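PDB 5GJO: Lysine/ornithine decarboxylase from Selenomonas ruminantium, which decarboxylates L-lysine to cadaverine and L-ornithine to putrescine with similar efficiency, using pyridoxal 5'-phosphate as cofactor. Local coordinates for residues R112-D117 / G131-R137; K30-Y35 / Y260-A265. The protein carries 2 engineered substitutions. The contacts are given in a common frame with arbitrary orientation. Residues are numbered along the deposited sequence.

Interaction 1: R112-D117 / G131-R137; sequences RRFTFD and GADVLVR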
ATOM      1  N   ARG A 112     -19.204 -20.059  11.579  1.00 23.63           N
ATOM      2  CA  ARG A 112     -19.176 -21.436  11.125  1.00 28.61           C
ATOM      3  C   ARG A 112     -19.611 -21.641   9.677  1.00 29.03           C
ATOM      4  O   ARG A 112     -20.279 -22.606   9.366  1.00 25.44           O
ATOM      5  CB  ARG A 112     -19.943 -22.343  12.092  1.00 31.48           C
ATOM      6  CG  ARG A 112     -21.348 -21.891  12.438  1.00 34.57           C
ATOM      7  CD  ARG A 112     -22.081 -22.938  13.264  1.00 37.33           C
ATOM      8  NE  ARG A 112     -22.041 -24.245  12.616  1.00 36.99           N
ATOM      9  CZ  ARG A 112     -22.800 -24.610  11.589  1.00 36.03           C
ATOM     10  NH1 ARG A 112     -22.660 -25.818  11.053  1.00 35.81           N
ATOM     11  NH2 ARG A 112     -23.685 -23.771  11.080  1.00 34.25           N
ATOM     12  N   ARG A 113     -19.239 -20.713   8.800  1.00 22.52           N
ATOM     13  CA  ARG A 113     -19.580 -20.838   7.355  1.00 19.10           C
ATOM     14  C   ARG A 113     -18.253 -20.441   6.726  1.00 17.75           C
ATOM     15  O   ARG A 113     -17.741 -19.317   7.025  1.00 16.45           O
ATOM     16  CB  ARG A 113     -20.699 -19.899   7.017  1.00 18.80           C
ATOM     17  CG  ARG A 113     -21.149 -19.961   5.600  1.00 19.33           C
ATOM     18  CD  ARG A 113     -22.322 -19.027   5.441  1.00 23.68           C
ATOM     19  NE  ARG A 113     -22.950 -19.089   4.157  1.00 21.95           N
ATOM     20  CZ  ARG A 113     -24.085 -19.740   3.866  1.00 25.07           C
ATOM     21  NH1 ARG A 113     -24.705 -20.469   4.772  1.00 23.45           N
ATOM     22  NH2 ARG A 113     -24.593 -19.684   2.648  1.00 23.28           N
ATOM     23  N   PHE A 114     -17.693 -21.339   5.934  1.00 16.56           N
ATOM     24  CA  PHE A 114     -16.357 -21.224   5.375  1.00 17.64           C
ATOM     25  C   PHE A 114     -16.427 -21.542   3.891  1.00 14.40           C
ATOM     26  O   PHE A 114     -17.285 -22.260   3.479  1.00 14.28           O
ATOM     27  CB  PHE A 114     -15.422 -22.277   5.982  1.00 18.91           C
ATOM     28  CG  PHE A 114     -15.111 -22.105   7.447  1.00 21.99           C
ATOM     29  CD1 PHE A 114     -15.144 -20.887   8.048  1.00 23.44           C
ATOM     30  CD2 PHE A 114     -14.728 -23.196   8.198  1.00 25.07           C
ATOM     31  CE1 PHE A 114     -14.844 -20.740   9.373  1.00 24.61           C
ATOM     32  CE2 PHE A 114     -14.421 -23.065   9.521  1.00 27.78           C
ATOM     33  CZ  PHE A 114     -14.486 -21.826  10.111  1.00 29.65           C
ATOM     34  N   THR A 115     -15.508 -20.983   3.124  1.00 15.41           N
ATOM     35  CA  THR A 115     -15.164 -21.512   1.763  1.00 14.22           C
ATOM     36  C   THR A 115     -13.839 -22.175   1.758  1.00 13.65           C
ATOM     37  O   THR A 115     -13.011 -21.938   2.589  1.00 15.67           O
ATOM     38  CB  THR A 115     -15.274 -20.433   0.623  1.00 15.15           C
ATOM     39  OG1 THR A 115     -14.197 -19.540   0.771  1.00 16.15           O
ATOM     40  CG2 THR A 115     -16.565 -19.650   0.754  1.00 14.23           C
ATOM     41  N   PHE A 116     -13.651 -23.049   0.778  1.00 14.43           N
ATOM     42  CA  PHE A 116     -12.370 -23.671   0.530  1.00 14.58           C
ATOM     43  C   PHE A 116     -12.232 -24.135  -0.922  1.00 12.68           C
ATOM     44  O   PHE A 116     -13.196 -24.307  -1.608  1.00 15.12           O
ATOM     45  CB  PHE A 116     -12.118 -24.824   1.500  1.00 15.92           C
ATOM     46  CG  PHE A 116     -12.902 -26.060   1.198  1.00 15.84           C
ATOM     47  CD1 PHE A 116     -14.274 -26.047   1.213  1.00 15.51           C
ATOM     48  CD2 PHE A 116     -12.257 -27.250   0.919  1.00 15.50           C
ATOM     49  CE1 PHE A 116     -14.990 -27.196   0.954  1.00 17.38           C
ATOM     50  CE2 PHE A 116     -12.963 -28.388   0.646  1.00 15.32           C
ATOM     51  CZ  PHE A 116     -14.325 -28.364   0.658  1.00 17.09           C
ATOM     52  N   ASP A 117     -10.997 -24.281  -1.367  1.00 13.44           N
ATOM     53  CA  ASP A 117     -10.726 -24.744  -2.715  1.00 15.02           C
ATOM     54  C   ASP A 117      -9.605 -25.773  -2.815  1.00 16.26           C
ATOM     55  O   ASP A 117      -9.137 -26.041  -3.885  1.00 17.03           O
ATOM     56  CB  ASP A 117     -10.472 -23.568  -3.670  1.00 17.99           C
ATOM     57  CG  ASP A 117      -9.239 -22.761  -3.310  1.00 17.54           C
ATOM     58  OD1 ASP A 117      -8.382 -23.254  -2.586  1.00 18.52           O
ATOM     59  OD2 ASP A 117      -9.134 -21.625  -3.777  1.00 17.25           O
ATOM     60  N   GLY A 131     -17.753 -29.467  12.346  1.00 19.60           N
ATOM     61  CA  GLY A 131     -19.120 -29.403  11.946  1.00 22.13           C
ATOM     62  C   GLY A 131     -19.516 -28.120  11.165  1.00 19.35           C
ATOM     63  O   GLY A 131     -20.649 -27.965  10.815  1.00 21.06           O
ATOM     64  N   ALA A 132     -18.544 -27.274  10.863  1.00 23.21           N
ATOM     65  CA  ALA A 132     -18.831 -25.975  10.112  1.00 21.51           C
ATOM     66  C   ALA A 132     -19.427 -26.241   8.778  1.00 20.34           C
ATOM     67  O   ALA A 132     -19.090 -27.279   8.125  1.00 20.06           O
ATOM     68  CB  ALA A 132     -17.542 -25.153   9.956  1.00 22.40           C
ATOM     69  N   ASP A 133     -20.314 -25.370   8.334  1.00 19.53           N
ATOM     70  CA  ASP A 133     -20.791 -25.385   6.994  1.00 18.72           C
ATOM     71  C   ASP A 133     -19.641 -24.957   6.040  1.00 20.14           C
ATOM     72  O   ASP A 133     -18.973 -23.900   6.276  1.00 19.71           O
ATOM     73  CB  ASP A 133     -21.976 -24.421   6.848  1.00 19.58           C
ATOM     74  CG  ASP A 133     -23.135 -24.797   7.693  1.00 24.81           C
ATOM     75  OD1 ASP A 133     -23.305 -26.019   7.889  1.00 22.74           O
ATOM     76  OD2 ASP A 133     -23.858 -23.893   8.171  1.00 22.67           O
ATOM     77  N   VAL A 134     -19.464 -25.731   4.979  1.00 18.80           N
ATOM     78  CA  VAL A 134     -18.467 -25.390   3.944  1.00 17.24           C
ATOM     79  C   VAL A 134     -19.055 -25.360   2.561  1.00 16.83           C
ATOM     80  O   VAL A 134     -19.943 -26.146   2.180  1.00 16.32           O
ATOM     81  CB  VAL A 134     -17.209 -26.298   3.963  1.00 17.16           C
ATOM     82  CG1 VAL A 134     -16.522 -26.224   5.264  1.00 18.00           C
ATOM     83  CG2 VAL A 134     -17.586 -27.772   3.598  1.00 18.84           C
ATOM     84  N   LEU A 135     -18.649 -24.333   1.775  1.00 15.16           N
ATOM     85  CA  LEU A 135     -18.951 -24.248   0.375  1.00 16.44           C
ATOM     86  C   LEU A 135     -17.622 -24.394  -0.367  1.00 15.60           C
ATOM     87  O   LEU A 135     -16.637 -23.703  -0.100  1.00 15.12           O
ATOM     88  CB  LEU A 135     -19.585 -22.914  -0.027  1.00 17.14           C
ATOM     89  CG  LEU A 135     -20.891 -22.530   0.684  1.00 21.20           C
ATOM     90  CD1 LEU A 135     -20.596 -22.220   2.112  1.00 28.43           C
ATOM     91  CD2 LEU A 135     -21.375 -21.219   0.080  1.00 24.07           C
ATOM     92  N   VAL A 136     -17.612 -25.260  -1.373  1.00 16.74           N
ATOM     93  CA  VAL A 136     -16.423 -25.464  -2.128  1.00 14.59           C
ATOM     94  C   VAL A 136     -16.452 -24.421  -3.262  1.00 14.50           C
ATOM     95  O   VAL A 136     -17.467 -24.239  -3.879  1.00 14.11           O
ATOM     96  CB  VAL A 136     -16.280 -26.885  -2.722  1.00 14.98           C
ATOM     97  CG1 VAL A 136     -17.357 -27.247  -3.674  1.00 15.09           C
ATOM     98  CG2 VAL A 136     -14.904 -27.043  -3.391  1.00 15.37           C
ATOM     99  N   ARG A 137     -15.297 -23.787  -3.476  1.00 14.37           N
ATOM    100  CA  ARG A 137     -15.209 -22.721  -4.499  1.00 13.99           C
ATOM    101  C   ARG A 137     -14.639 -23.362  -5.752  1.00 11.64           C
ATOM    102  O   ARG A 137     -13.496 -23.917  -5.696  1.00 12.39           O
ATOM    103  CB  ARG A 137     -14.221 -21.680  -4.053  1.00 14.88           C
ATOM    104  CG  ARG A 137     -14.172 -20.493  -5.026  1.00 15.03           C
ATOM    105  CD  ARG A 137     -13.353 -19.396  -4.405  1.00 15.04           C
ATOM    106  NE  ARG A 137     -13.016 -18.345  -5.345  1.00 14.31           N
ATOM    107  CZ  ARG A 137     -12.425 -17.207  -4.957  1.00 16.12           C
ATOM    108  NH1 ARG A 137     -12.303 -16.890  -3.667  1.00 14.48           N
ATOM    109  NH2 ARG A 137     -12.043 -16.310  -5.895  1.00 15.54           N
TER
HETATM  110  O   HOH W   1     -23.913 -21.250   7.407  1.00 26.62           O
HETATM  111  O   HOH W   2     -14.011 -17.649  -1.447  1.00 16.75           O
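Strands 113-116 and 133-137 belong to a beta-alpha-beta unit of the PLP-binding TIM-type barrel and run parallel, with axes 4.7 Å apart at 27°. Five backbone hydrogen bonds zip them together, from Asp133 N to Arg112 O (3.0 Å) through to Arg137 N to Phe116 O (2.9 Å). On the face turned to the barrel's helices, bumps and hollows alternate. The Phe114 ring leans against Ala132, CE2 3.8 Å from Ala132 CB, using the room this small residue leaves. The Phe116 ring swings across and fits against the two valines, its CE1 3.7 Å from Val134 CG2 and 3.9 Å from Val136 CB. Met125 of helix 122-128 and Leu163 of helix 160-169 close over this patch. On the other face Leu135 CD1 lies 4.2 Å from Arg113 CG. At the exposed start, Arg112 forms a salt bridge with Asp133 (NH2 to OD2 2.9 Å, its hydrogen bonds weak), and Arg112 NH1 donates a hydrogen bond to Gly131 O at 3.0 Å; Asp133 has a second partner in His173. Water 1 links Asp133 OD2 to Arg113 NH1, while Arg113 also pairs with Asp214. At the far end, water 2 joins Thr115 OG1 to Arg137 NH1, and Arg137 NH2 bonds to Leu149 O. Apolar chemistry thus suits the helix-covered face; the mixed inner face, with polar groups beside Leu135, suits an interior holding water and, about 4 Å from Arg137's side chain, PLP.

Interaction 2: K30-Y35 / Y260-A265; sequences KVEENY and YMCGTA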
ATOM      1  N   LYS A  30     -26.337   6.795   0.138  1.00 12.95           N
ATOM      2  CA  LYS A  30     -26.037   6.199  -1.177  1.00 12.90           C
ATOM      3  C   LYS A  30     -25.668   4.716  -0.947  1.00 12.65           C
ATOM      4  O   LYS A  30     -26.079   3.876  -1.814  1.00 12.79           O
ATOM      5  CB  LYS A  30     -24.850   6.878  -1.890  1.00 12.61           C
ATOM      6  CG  LYS A  30     -24.505   6.297  -3.268  1.00 13.96           C
ATOM      7  CD  LYS A  30     -25.628   6.308  -4.308  1.00 15.91           C
ATOM      8  CE  LYS A  30     -25.109   5.597  -5.539  1.00 19.36           C
ATOM      9  NZ  LYS A  30     -26.202   5.165  -6.391  1.00 23.08           N
ATOM     10  N   VAL A  31     -24.982   4.383   0.145  1.00 13.15           N
ATOM     11  CA  VAL A  31     -24.751   2.934   0.448  1.00 12.96           C
ATOM     12  C   VAL A  31     -26.096   2.208   0.564  1.00 13.85           C
ATOM     13  O   VAL A  31     -26.341   1.142  -0.008  1.00 11.59           O
ATOM     14  CB  VAL A  31     -23.882   2.708   1.675  1.00 13.10           C
ATOM     15  CG1 VAL A  31     -23.803   1.231   2.011  1.00 14.00           C
ATOM     16  CG2 VAL A  31     -22.468   3.289   1.393  1.00 14.39           C
ATOM     17  N   GLU A  32     -27.026   2.830   1.291  1.00 12.70           N
ATOM     18  CA  GLU A  32     -28.342   2.220   1.414  1.00 14.08           C
ATOM     19  C   GLU A  32     -29.066   2.070   0.112  1.00 12.94           C
ATOM     20  O   GLU A  32     -29.674   0.991  -0.116  1.00 14.17           O
ATOM     21  CB  GLU A  32     -29.152   3.025   2.495  1.00 15.78           C
ATOM     22  CG  GLU A  32     -30.587   2.549   2.655  1.00 17.64           C
ATOM     23  CD  GLU A  32     -31.293   3.151   3.919  1.00 22.81           C
ATOM     24  OE1 GLU A  32     -30.741   3.989   4.602  1.00 25.91           O
ATOM     25  OE2 GLU A  32     -32.480   2.888   4.128  1.00 22.81           O
ATOM     26  N   GLU A  33     -29.042   3.110  -0.754  1.00 13.87           N
ATOM     27  CA  GLU A  33     -29.624   3.036  -2.039  1.00 15.32           C
ATOM     28  C   GLU A  33     -29.034   1.878  -2.868  1.00 13.72           C
ATOM     29  O   GLU A  33     -29.778   1.149  -3.613  1.00 13.09           O
ATOM     30  CB  GLU A  33     -29.464   4.344  -2.781  1.00 18.44           C
ATOM     31  CG  GLU A  33     -29.969   4.377  -4.188  1.00 26.90           C
ATOM     32  CD  GLU A  33     -29.689   5.766  -4.820  1.00 36.02           C
ATOM     33  OE1 GLU A  33     -30.411   6.686  -4.418  1.00 50.82           O
ATOM     34  OE2 GLU A  33     -28.766   5.925  -5.686  1.00 30.75           O
ATOM     35  N   ASN A  34     -27.703   1.752  -2.797  1.00 11.70           N
ATOM     36  CA  ASN A  34     -27.059   0.625  -3.497  1.00 12.43           C
ATOM     37  C   ASN A  34     -27.513  -0.759  -2.959  1.00 12.24           C
ATOM     38  O   ASN A  34     -27.729  -1.705  -3.759  1.00 12.98           O
ATOM     39  CB  ASN A  34     -25.529   0.728  -3.402  1.00 12.86           C
ATOM     40  CG  ASN A  34     -24.977   1.874  -4.226  1.00 12.54           C
ATOM     41  OD1 ASN A  34     -25.633   2.353  -5.166  1.00 14.35           O
ATOM     42  ND2 ASN A  34     -23.696   2.218  -3.977  1.00 12.89           N
ATOM     43  N   TYR A  35     -27.657  -0.901  -1.651  1.00 13.10           N
ATOM     44  CA  TYR A  35     -28.117  -2.137  -1.076  1.00 13.77           C
ATOM     45  C   TYR A  35     -29.535  -2.402  -1.567  1.00 14.70           C
ATOM     46  O   TYR A  35     -29.871  -3.496  -2.001  1.00 12.75           O
ATOM     47  CB  TYR A  35     -28.065  -2.049   0.472  1.00 14.02           C
ATOM     48  CG  TYR A  35     -28.397  -3.334   1.144  1.00 13.66           C
ATOM     49  CD1 TYR A  35     -27.412  -4.308   1.372  1.00 12.80           C
ATOM     50  CD2 TYR A  35     -29.704  -3.629   1.475  1.00 15.88           C
ATOM     51  CE1 TYR A  35     -27.723  -5.487   2.002  1.00 13.82           C
ATOM     52  CE2 TYR A  35     -30.040  -4.821   2.099  1.00 16.22           C
ATOM     53  CZ  TYR A  35     -29.055  -5.757   2.354  1.00 15.17           C
ATOM     54  OH  TYR A  35     -29.319  -6.969   2.984  1.00 15.61           O
ATOM     55  N   TYR A 260     -19.123  -2.810  -5.444  1.00 10.72           N
ATOM     56  CA  TYR A 260     -20.365  -2.169  -5.831  1.00 10.28           C
ATOM     57  C   TYR A 260     -21.012  -1.396  -4.664  1.00 10.29           C
ATOM     58  O   TYR A 260     -21.605  -0.377  -4.871  1.00 12.22           O
ATOM     59  CB  TYR A 260     -21.342  -3.199  -6.449  1.00 10.86           C
ATOM     60  CG  TYR A 260     -22.785  -2.761  -6.421  1.00 11.24           C
ATOM     61  CD1 TYR A 260     -23.319  -1.972  -7.411  1.00 12.64           C
ATOM     62  CD2 TYR A 260     -23.581  -3.066  -5.345  1.00 12.78           C
ATOM     63  CE1 TYR A 260     -24.634  -1.539  -7.345  1.00 14.90           C
ATOM     64  CE2 TYR A 260     -24.892  -2.634  -5.270  1.00 13.96           C
ATOM     65  CZ  TYR A 260     -25.416  -1.874  -6.275  1.00 13.16           C
ATOM     66  OH  TYR A 260     -26.706  -1.443  -6.183  1.00 14.83           O
ATOM     67  N   MET A 261     -20.949  -1.948  -3.463  1.00 10.71           N
ATOM     68  CA  MET A 261     -21.781  -1.442  -2.379  1.00 11.75           C
ATOM     69  C   MET A 261     -21.416   0.011  -2.038  1.00 12.15           C
ATOM     70  O   MET A 261     -22.332   0.805  -1.844  1.00 12.49           O
ATOM     71  CB  MET A 261     -21.688  -2.342  -1.140  1.00 13.34           C
ATOM     72  CG  MET A 261     -22.828  -2.178  -0.151  1.00 12.56           C
ATOM     73  SD  MET A 261     -24.411  -2.602  -0.904  1.00 16.07           S
ATOM     74  CE  MET A 261     -24.287  -4.377  -1.121  1.00 17.49           C
ATOM     75  N   CYS A 262     -20.121   0.352  -1.997  1.00 11.47           N
ATOM     76  CA  CYS A 262     -19.724   1.714  -1.601  1.00 12.36           C
ATOM     77  C   CYS A 262     -19.003   2.479  -2.683  1.00 12.33           C
ATOM     78  O   CYS A 262     -18.650   3.622  -2.455  1.00 10.64           O
ATOM     79  CB  CYS A 262     -18.873   1.682  -0.343  1.00 15.34           C
ATOM     80  SG  CYS A 262     -19.491   0.626   0.961  1.00 15.29           S
ATOM     81  N   GLY A 263     -18.680   1.846  -3.829  1.00 12.44           N
ATOM     82  CA  GLY A 263     -17.824   2.491  -4.784  1.00 12.47           C
ATOM     83  C   GLY A 263     -18.320   3.849  -5.194  1.00 10.53           C
ATOM     84  O   GLY A 263     -17.547   4.841  -5.228  1.00  9.73           O
ATOM     85  N   THR A 264     -19.605   3.903  -5.457  1.00 10.35           N
ATOM     86  CA  THR A 264     -20.241   5.133  -5.933  1.00 10.98           C
ATOM     87  C   THR A 264     -20.802   6.007  -4.751  1.00 11.95           C
ATOM     88  O   THR A 264     -21.545   6.940  -4.976  1.00 12.85           O
ATOM     89  CB  THR A 264     -21.445   4.840  -6.807  1.00 12.66           C
ATOM     90  OG1 THR A 264     -22.250   3.856  -6.187  1.00 11.99           O
ATOM     91  CG2 THR A 264     -20.917   4.308  -8.164  1.00 13.68           C
ATOM     92  N   ALA A 265     -20.415   5.716  -3.520  1.00 11.02           N
ATOM     93  CA  ALA A 265     -20.890   6.414  -2.356  1.00 12.38           C
ATOM     94  C   ALA A 265     -19.861   7.287  -1.649  1.00 12.76           C
ATOM     95  O   ALA A 265     -20.146   7.784  -0.570  1.00 12.54           O
ATOM     96  CB  ALA A 265     -21.470   5.428  -1.375  1.00 13.82           C
TER
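A single side-chain nitrogen does double duty here: Asn34 ND2 donates to Met261 O at 2.9 Å and to Thr264 OG1 at 3.1 Å, both nearly straight, so one helical residue holds residues 260-265 at two points. The backbone of the same residue is tied too, since Tyr260 OH donates to Asn34 O at 2.6 Å. The other side of the amide is also used, with Lys30 NZ reaching Asn34 OD1 at 3.1 Å while it forms a salt bridge to Glu33 OE2 at 2.8 Å. In the PLP-binding barrel, helix 28-41 precedes the strand at 45-50 and the short helix 259-263 follows the strand at 252-255; these strands are neighbours, and the contact brings the helices beside them together. Val31 fills the gap next to Asn34, its CG2 3.6 Å from Ala265 CB and 4.0 Å from Cys262 SG, with Leu62 and Leu63 of helix 57-65 behind it. Further along, Met261 SD rests 3.9 Å from Tyr35 CB and makes a Met-aromatic contact at the edge of the Tyr35 ring, 5.4 Å from its centroid. Both Tyr35 and Met261 also touch Val47 in the strand at 45-50.

In the fold
Past the N-terminal helix 9-18 and strand 23-26 of the mixed sheet, the chain enters helix 28-41, which supplies the first half of interaction 2, and then the barrel at strand 45-50. Interaction 1 comes next: strand 113-116 and strand 133-137 close a short loop of 13 residues containing helix 122-128. The chain goes on round the barrel to strand 252-255, and only then does 260-265 return to 30-35, closing a loop of 224 residues around interaction 1. The short closure joins consecutive strands; the long one brings the two ends of the barrel sequence together. Their centres lie about 28 Å apart, yet the side chain of Arg137 lies about 4 Å, and that of Tyr260 about 6 Å, from a bound PLP.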